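Local coordinates for protein aldo-keto reductase family 1 member C1 (Caenorhabditis elegans, PDB 1QWK) that probably reduces aldehydes and ketones with NADPH, as an aldose reductase of the aldo-keto reductase family, at residues L45-S50 and N173-L178; S50-E55 and L112-A117; T199-L204 and F299-M304. One frame throughout, in Å; residues are numbered along the deposited sequence.

Interaction 1. Residues L45-S50 and N173-L178; sequences LIDTAS and NSQVEL
D47 and Q175 reach for each other with the same first torsion: each turns its CG anti to its own backbone N (chi1 -175° in both), and the chain of Q175 is extended beyond CG (chi2 176°). Both CB atoms point toward the opposite segment. The two side chains approach from opposite directions and bridge the 10.6 Å between the CA atoms of D47 and Q175. Where they meet, the closest pair as modelled is D47 OD1 and Q175 OE1, 3.1 Å apart. The amide is probably turned over in the model, however, and with its two ends exchanged this approach may be a hydrogen bond. The carboxylate and amide planes stand 53° apart, so the groups neither stack nor lie in one plane.

Strand 45-47 is the second and strand 173-177 the sixth of the eight parallel strands of a TIM barrel. The pair is therefore a contact across the barrel's interior, between strands that are not neighbours, and both residues are buried. An aspartate suits its place because its carboxylate can pair with the ammonium of K81 inside the barrel, and a glutamine suits the far wall because it supplies a long, neutral polar end that reaches this carboxylate. The stronger partner of the carboxylate is K81 on strand 77-82: D47 OD2 forms a salt bridge with its NZ, leaving OD1 as the oxygen nearer the amide. K81 is predicted to lower the pKa of Y52, and an aspartate paired with this lysine is characteristic of aldo-keto reductases. L261 touches the side chains of both D47 and Q175 and adds an apolar surface to the pair, while Q175 also packs against K81 itself.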
# COMPACT_ATOMS: atom_id res chain seq x y z
N LEU A 45 0.83 -10.13 -5.62
CA LEU A 45 0.17 -9.50 -4.48
C LEU A 45 -0.85 -8.48 -4.99
O LEU A 45 -0.55 -7.70 -5.90
CB LEU A 45 1.18 -8.81 -3.55
CG LEU A 45 0.60 -8.16 -2.28
CD1 LEU A 45 1.64 -8.14 -1.16
CD2 LEU A 45 0.14 -6.74 -2.60
N ILE A 46 -2.04 -8.52 -4.42
CA ILE A 46 -3.12 -7.60 -4.76
C ILE A 46 -3.52 -6.90 -3.46
O ILE A 46 -3.84 -7.55 -2.47
CB ILE A 46 -4.37 -8.33 -5.32
CG1 ILE A 46 -3.99 -9.15 -6.56
CG2 ILE A 46 -5.46 -7.32 -5.66
CD1 ILE A 46 -3.29 -8.36 -7.65
N ASP A 47 -3.50 -5.57 -3.48
CA ASP A 47 -3.84 -4.77 -2.30
C ASP A 47 -5.17 -4.07 -2.50
O ASP A 47 -5.35 -3.32 -3.46
CB ASP A 47 -2.75 -3.73 -2.05
CG ASP A 47 -2.98 -2.95 -0.78
OD1 ASP A 47 -2.49 -3.39 0.29
OD2 ASP A 47 -3.67 -1.91 -0.83
N THR A 48 -6.10 -4.30 -1.58
CA THR A 48 -7.41 -3.68 -1.66
C THR A 48 -7.84 -3.17 -0.29
O THR A 48 -7.05 -3.16 0.65
CB THR A 48 -8.45 -4.69 -2.21
OG1 THR A 48 -9.69 -4.02 -2.45
CG2 THR A 48 -8.67 -5.83 -1.23
N ALA A 49 -9.09 -2.74 -0.20
CA ALA A 49 -9.64 -2.22 1.05
C ALA A 49 -11.15 -2.22 0.96
O ALA A 49 -11.71 -2.00 -0.12
CB ALA A 49 -9.13 -0.80 1.29
N SER A 50 -11.82 -2.46 2.08
CA SER A 50 -13.27 -2.48 2.07
C SER A 50 -13.83 -1.15 1.55
O SER A 50 -14.83 -1.14 0.82
CB SER A 50 -13.83 -2.77 3.47
OG SER A 50 -13.54 -1.71 4.37
N ASN A 173 3.08 -5.69 9.65
CA ASN A 173 3.30 -4.76 8.55
C ASN A 173 2.72 -3.38 8.82
O ASN A 173 1.73 -3.24 9.55
CB ASN A 173 2.70 -5.36 7.27
CG ASN A 173 2.68 -4.39 6.09
OD1 ASN A 173 1.67 -3.74 5.81
ND2 ASN A 173 3.80 -4.29 5.39
N SER A 174 3.34 -2.36 8.24
CA SER A 174 2.89 -0.98 8.34
C SER A 174 2.89 -0.43 6.92
O SER A 174 3.93 -0.43 6.25
CB SER A 174 3.84 -0.15 9.21
OG SER A 174 3.55 1.24 9.07
N GLN A 175 1.73 0.02 6.46
CA GLN A 175 1.60 0.57 5.12
C GLN A 175 1.42 2.07 5.22
O GLN A 175 0.46 2.55 5.82
CB GLN A 175 0.41 -0.05 4.38
CG GLN A 175 0.30 0.41 2.94
CD GLN A 175 -0.82 -0.26 2.17
OE1 GLN A 175 -0.94 -1.49 2.14
NE2 GLN A 175 -1.65 0.54 1.52
N VAL A 176 2.36 2.82 4.65
CA VAL A 176 2.30 4.27 4.71
C VAL A 176 2.74 4.92 3.40
O VAL A 176 3.29 4.26 2.51
CB VAL A 176 3.23 4.82 5.82
CG1 VAL A 176 2.80 4.30 7.18
CG2 VAL A 176 4.68 4.42 5.53
N GLU A 177 2.47 6.21 3.29
CA GLU A 177 2.88 6.98 2.12
C GLU A 177 4.40 7.02 2.18
O GLU A 177 4.97 7.39 3.21
CB GLU A 177 2.34 8.41 2.20
CG GLU A 177 2.76 9.27 1.01
CD GLU A 177 2.39 10.74 1.18
OE1 GLU A 177 1.51 11.04 2.02
OE2 GLU A 177 2.97 11.58 0.46
N LEU A 178 5.06 6.63 1.10
CA LEU A 178 6.51 6.65 1.07
C LEU A 178 7.02 6.72 -0.36
O LEU A 178 6.71 5.87 -1.19
CB LEU A 178 7.09 5.40 1.76
CG LEU A 178 8.59 5.40 2.07
CD1 LEU A 178 8.88 4.40 3.18
CD2 LEU A 178 9.40 5.07 0.81

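Interaction 2. Residues S50-E55 and L112-A117; sequences SVYQNE and LAHMPA
The imidazole of H114 meets V51 and Y52 at the mouth of the TIM barrel, where the loop after strand 45-47 faces the end of strand 110-113. This is the active-site region of the aldo-keto reductases: Y52 is the predicted proton donor and H114 a predicted substrate-binding residue. The closer-packed part lies round the histidine ring. Y52 CE1 sits at the edge of the imidazole, in its plane, 3.9 Å from H114 NE2. The hydroxyl, Y52 OH, is 3.8 Å from the same NE2, too far for a hydrogen bond, and the two ring planes are nearly perpendicular at 88°. V51 adds a methyl: CG1, set between the backbone N and the carbonyl carbon (chi1 77°), comes within 3.9 Å of H114 CD2. A small branched residue suits this place because one methyl can rest against the imidazole.

A49 and W83 also pack on H114, W83 edge-to-face, while Y52 OH makes a weak hydrogen bond with K81 NZ. A phenylalanine in place of Y52 would probably keep much of the ring contact but leave K81 NZ without this hydroxyl partner and the site without its predicted proton donor.

Toward solvent the contact thins out. V51 is partly exposed at its margin, and beyond it Q53 is exposed, a polar residue suited to the surface. Its backbone N bonds to S50 O at 3.2 Å to close the turn, and its side chain curls back so that Q53 NE2 makes a weak, strongly bent hydrogen bond to V51 O (122° at the hydrogen).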
# COMPACT_ATOMS: atom_id res chain seq x y z
N SER A 50 -11.82 -2.46 2.08
CA SER A 50 -13.27 -2.48 2.07
C SER A 50 -13.83 -1.15 1.55
O SER A 50 -14.83 -1.14 0.82
CB SER A 50 -13.83 -2.77 3.47
OG SER A 50 -13.54 -1.71 4.37
N VAL A 51 -13.18 -0.05 1.88
CA VAL A 51 -13.66 1.26 1.46
C VAL A 51 -13.58 1.54 -0.05
O VAL A 51 -14.28 2.42 -0.56
CB VAL A 51 -12.92 2.40 2.22
CG1 VAL A 51 -11.53 2.60 1.66
CG2 VAL A 51 -13.74 3.68 2.17
N TYR A 52 -12.75 0.80 -0.77
CA TYR A 52 -12.63 1.00 -2.21
C TYR A 52 -13.86 0.50 -2.96
O TYR A 52 -14.09 0.88 -4.11
CB TYR A 52 -11.41 0.26 -2.79
CG TYR A 52 -10.07 0.62 -2.19
CD1 TYR A 52 -9.87 1.84 -1.54
CD2 TYR A 52 -9.00 -0.26 -2.29
CE1 TYR A 52 -8.63 2.15 -0.98
CE2 TYR A 52 -7.76 0.04 -1.75
CZ TYR A 52 -7.58 1.25 -1.09
OH TYR A 52 -6.36 1.52 -0.51
N GLN A 53 -14.62 -0.37 -2.31
CA GLN A 53 -15.83 -0.94 -2.91
C GLN A 53 -15.50 -1.73 -4.18
O GLN A 53 -16.31 -1.80 -5.11
CB GLN A 53 -16.83 0.17 -3.26
CG GLN A 53 -17.11 1.18 -2.15
CD GLN A 53 -17.46 0.54 -0.82
OE1 GLN A 53 -17.99 -0.57 -0.77
NE2 GLN A 53 -17.17 1.24 0.27
N ASN A 54 -14.30 -2.32 -4.23
CA ASN A 54 -13.92 -3.11 -5.40
C ASN A 54 -13.53 -4.54 -5.05
O ASN A 54 -13.01 -5.27 -5.90
CB ASN A 54 -12.77 -2.43 -6.16
CG ASN A 54 -11.50 -2.33 -5.33
OD1 ASN A 54 -11.36 -2.99 -4.31
ND2 ASN A 54 -10.56 -1.50 -5.79
N GLU A 55 -13.77 -4.95 -3.80
CA GLU A 55 -13.42 -6.30 -3.37
C GLU A 55 -14.21 -7.37 -4.14
O GLU A 55 -13.67 -8.42 -4.47
CB GLU A 55 -13.67 -6.47 -1.87
CG GLU A 55 -12.75 -5.62 -0.98
CD GLU A 55 -13.10 -5.73 0.49
OE1 GLU A 55 -14.28 -5.54 0.84
OE2 GLU A 55 -12.19 -6.00 1.31
N LEU A 112 -5.19 -5.22 7.45
CA LEU A 112 -4.72 -3.99 8.09
C LEU A 112 -5.80 -3.05 8.59
O LEU A 112 -6.90 -3.02 8.04
CB LEU A 112 -3.86 -3.20 7.10
CG LEU A 112 -2.77 -3.91 6.29
CD1 LEU A 112 -2.17 -2.93 5.30
CD2 LEU A 112 -1.72 -4.47 7.22
N ALA A 113 -5.48 -2.29 9.62
CA ALA A 113 -6.40 -1.26 10.10
C ALA A 113 -6.04 -0.15 9.09
O ALA A 113 -4.89 0.30 9.06
CB ALA A 113 -6.04 -0.83 11.53
N HIS A 114 -6.99 0.28 8.27
CA HIS A 114 -6.74 1.29 7.24
C HIS A 114 -6.30 2.62 7.84
O HIS A 114 -5.57 3.39 7.21
CB HIS A 114 -8.00 1.50 6.41
CG HIS A 114 -7.75 1.93 4.99
ND1 HIS A 114 -6.70 2.74 4.63
CD2 HIS A 114 -8.46 1.70 3.86
CE1 HIS A 114 -6.77 3.00 3.33
NE2 HIS A 114 -7.83 2.37 2.84
N MET A 115 -6.77 2.88 9.05
CA MET A 115 -6.45 4.10 9.79
C MET A 115 -6.42 3.73 11.27
O MET A 115 -6.79 2.62 11.65
CB MET A 115 -7.55 5.16 9.61
CG MET A 115 -7.80 5.62 8.18
SD MET A 115 -6.53 6.77 7.59
CE MET A 115 -6.63 6.48 5.81
N PRO A 116 -5.96 4.65 12.13
CA PRO A 116 -5.92 4.38 13.57
C PRO A 116 -7.14 4.98 14.27
O PRO A 116 -7.39 4.70 15.45
CB PRO A 116 -4.63 5.07 14.00
CG PRO A 116 -4.62 6.28 13.12
CD PRO A 116 -5.02 5.73 11.77
N ALA A 117 -7.90 5.78 13.53
CA ALA A 117 -9.07 6.48 14.07
C ALA A 117 -10.44 5.91 13.71
O ALA A 117 -10.82 5.88 12.54
CB ALA A 117 -9.01 7.94 13.64

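Interaction 3. Residues T199-L204 and F299-M304; sequences TSYATL and FLQDFM
Strand 197-201 gives way at A202 to a left-handed backbone conformation (phi 59°), and between these two segments the CA atoms of A202 and F299 are the nearest, 8.9 Å apart. Y201 holds CG between its backbone N and carbonyl carbon (chi1 67°), the torsion with which its ring edge reaches the flat aromatic face that F299 offers. In this T-shaped pair the ring centroids are 5.7 Å apart; Y201 CE1 lies over that face, 3.9 Å from F299 CD2. The methyl of A202 also reaches this ring, obliquely, with its CB 3.5 Å from F299 CE2.

Past the aromatic pair, the amide of Q301 supplies an N-H donor: Y201 OH accepts a hydrogen bond of 3.3 Å from Q301 NE2. The hydroxyl lies in the amide plane of Q301, though the bond is moderately bent (145°). N154 ND2 is also hydrogen-bonded to Y201 OH, so tyrosine serves as both aromatic edge and polar end. F299 also meets W24. The side chain of Q301 lies about 6 Å from that of H114, which places this contact beside the predicted substrate site, where in aldo-keto reductases the C-terminal loop folds over the mouth of the TIM barrel.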
# COMPACT_ATOMS: atom_id res chain seq x y z
N THR A 199 5.37 -1.21 3.87
CA THR A 199 4.85 -1.18 2.52
C THR A 199 4.60 0.27 2.17
O THR A 199 3.95 1.02 2.92
CB THR A 199 3.51 -1.95 2.38
OG1 THR A 199 3.75 -3.35 2.55
CG2 THR A 199 2.90 -1.70 1.00
N SER A 200 5.13 0.68 1.03
CA SER A 200 4.98 2.04 0.54
C SER A 200 3.82 2.18 -0.43
O SER A 200 3.70 1.37 -1.35
CB SER A 200 6.26 2.47 -0.19
OG SER A 200 5.97 3.37 -1.25
N TYR A 201 2.97 3.18 -0.22
CA TYR A 201 1.92 3.44 -1.21
C TYR A 201 2.28 4.80 -1.78
O TYR A 201 3.09 5.52 -1.18
CB TYR A 201 0.50 3.39 -0.61
CG TYR A 201 0.07 4.44 0.38
CD1 TYR A 201 -0.17 5.77 -0.00
CD2 TYR A 201 -0.23 4.08 1.70
CE1 TYR A 201 -0.70 6.70 0.90
CE2 TYR A 201 -0.76 5.00 2.60
CZ TYR A 201 -0.99 6.30 2.20
OH TYR A 201 -1.53 7.20 3.10
N ALA A 202 1.72 5.15 -2.93
CA ALA A 202 2.03 6.41 -3.61
C ALA A 202 3.53 6.46 -3.90
O ALA A 202 4.16 7.51 -3.84
CB ALA A 202 1.62 7.60 -2.75
N THR A 203 4.08 5.30 -4.23
CA THR A 203 5.51 5.16 -4.50
C THR A 203 6.02 6.03 -5.64
O THR A 203 7.18 6.44 -5.64
CB THR A 203 5.84 3.68 -4.80
OG1 THR A 203 5.07 2.83 -3.93
CG2 THR A 203 7.32 3.41 -4.57
N LEU A 204 5.15 6.31 -6.61
CA LEU A 204 5.55 7.13 -7.76
C LEU A 204 5.40 8.62 -7.54
O LEU A 204 5.62 9.41 -8.46
CB LEU A 204 4.75 6.71 -9.00
CG LEU A 204 5.02 5.27 -9.45
CD1 LEU A 204 4.15 4.95 -10.65
CD2 LEU A 204 6.50 5.08 -9.78
N PHE A 299 -0.61 12.89 1.23
CA PHE A 299 -1.89 12.38 1.73
C PHE A 299 -2.05 12.72 3.20
O PHE A 299 -1.60 11.99 4.08
CB PHE A 299 -1.94 10.87 1.50
CG PHE A 299 -1.99 10.49 0.05
CD1 PHE A 299 -3.21 10.34 -0.60
CD2 PHE A 299 -0.82 10.30 -0.67
CE1 PHE A 299 -3.27 10.02 -1.95
CE2 PHE A 299 -0.86 9.98 -2.03
CZ PHE A 299 -2.09 9.83 -2.67
N LEU A 300 -2.70 13.85 3.46
CA LEU A 300 -2.90 14.34 4.81
C LEU A 300 -3.97 13.61 5.62
O LEU A 300 -4.01 13.73 6.84
CB LEU A 300 -3.25 15.83 4.75
CG LEU A 300 -2.29 16.69 3.91
CD1 LEU A 300 -2.78 18.13 3.89
CD2 LEU A 300 -0.89 16.61 4.48
N GLN A 301 -4.84 12.85 4.95
CA GLN A 301 -5.91 12.12 5.63
C GLN A 301 -6.51 13.07 6.68
O GLN A 301 -6.73 12.67 7.83
CB GLN A 301 -5.35 10.86 6.32
CG GLN A 301 -4.45 9.99 5.45
CD GLN A 301 -5.19 9.37 4.26
OE1 GLN A 301 -6.39 9.55 4.09
NE2 GLN A 301 -4.45 8.63 3.43
N ASP A 302 -6.79 14.31 6.27
CA ASP A 302 -7.31 15.32 7.20
C ASP A 302 -8.69 15.12 7.81
O ASP A 302 -9.09 15.88 8.69
CB ASP A 302 -7.22 16.73 6.57
CG ASP A 302 -8.02 16.86 5.29
OD1 ASP A 302 -9.05 16.17 5.14
OD2 ASP A 302 -7.62 17.68 4.44
N PHE A 303 -9.41 14.09 7.38
CA PHE A 303 -10.70 13.81 7.98
C PHE A 303 -10.46 13.36 9.43
O PHE A 303 -11.39 13.33 10.24
CB PHE A 303 -11.44 12.71 7.20
CG PHE A 303 -10.72 11.39 7.16
CD1 PHE A 303 -10.84 10.48 8.20
CD2 PHE A 303 -9.92 11.05 6.06
CE1 PHE A 303 -10.18 9.25 8.16
CE2 PHE A 303 -9.26 9.83 6.02
CZ PHE A 303 -9.39 8.92 7.06
N MET A 304 -9.21 13.00 9.75
CA MET A 304 -8.87 12.58 11.11
C MET A 304 -8.65 13.76 12.05
O MET A 304 -8.52 13.58 13.25
CB MET A 304 -7.59 11.73 11.12
CG MET A 304 -7.74 10.30 10.60
SD MET A 304 -6.34 9.23 11.10
CE MET A 304 -4.99 9.93 10.15

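From the N terminus, strand 45-47 opens interaction 1, and S50, the last residue of segment 45-50, is shared with interaction 2. Segment 50-55 pairs with 112-117, closing a loop that takes in helix 55-68 and strand 77-82. That loop is nested inside the longer one closed when strand 173-177 completes interaction 1 across the barrel. Interaction 3 follows in series: segment 199-204 is joined by 299-304, closing a 94-residue loop, and no loops cross. Strands 173-177 and 197-201 are sheet neighbours, and L178 O lies 2.6 Å from S200 OG, coupling interactions 1 and 3. M115 touches Q301 and F303, joining interactions 2 and 3 over the barrel mouth.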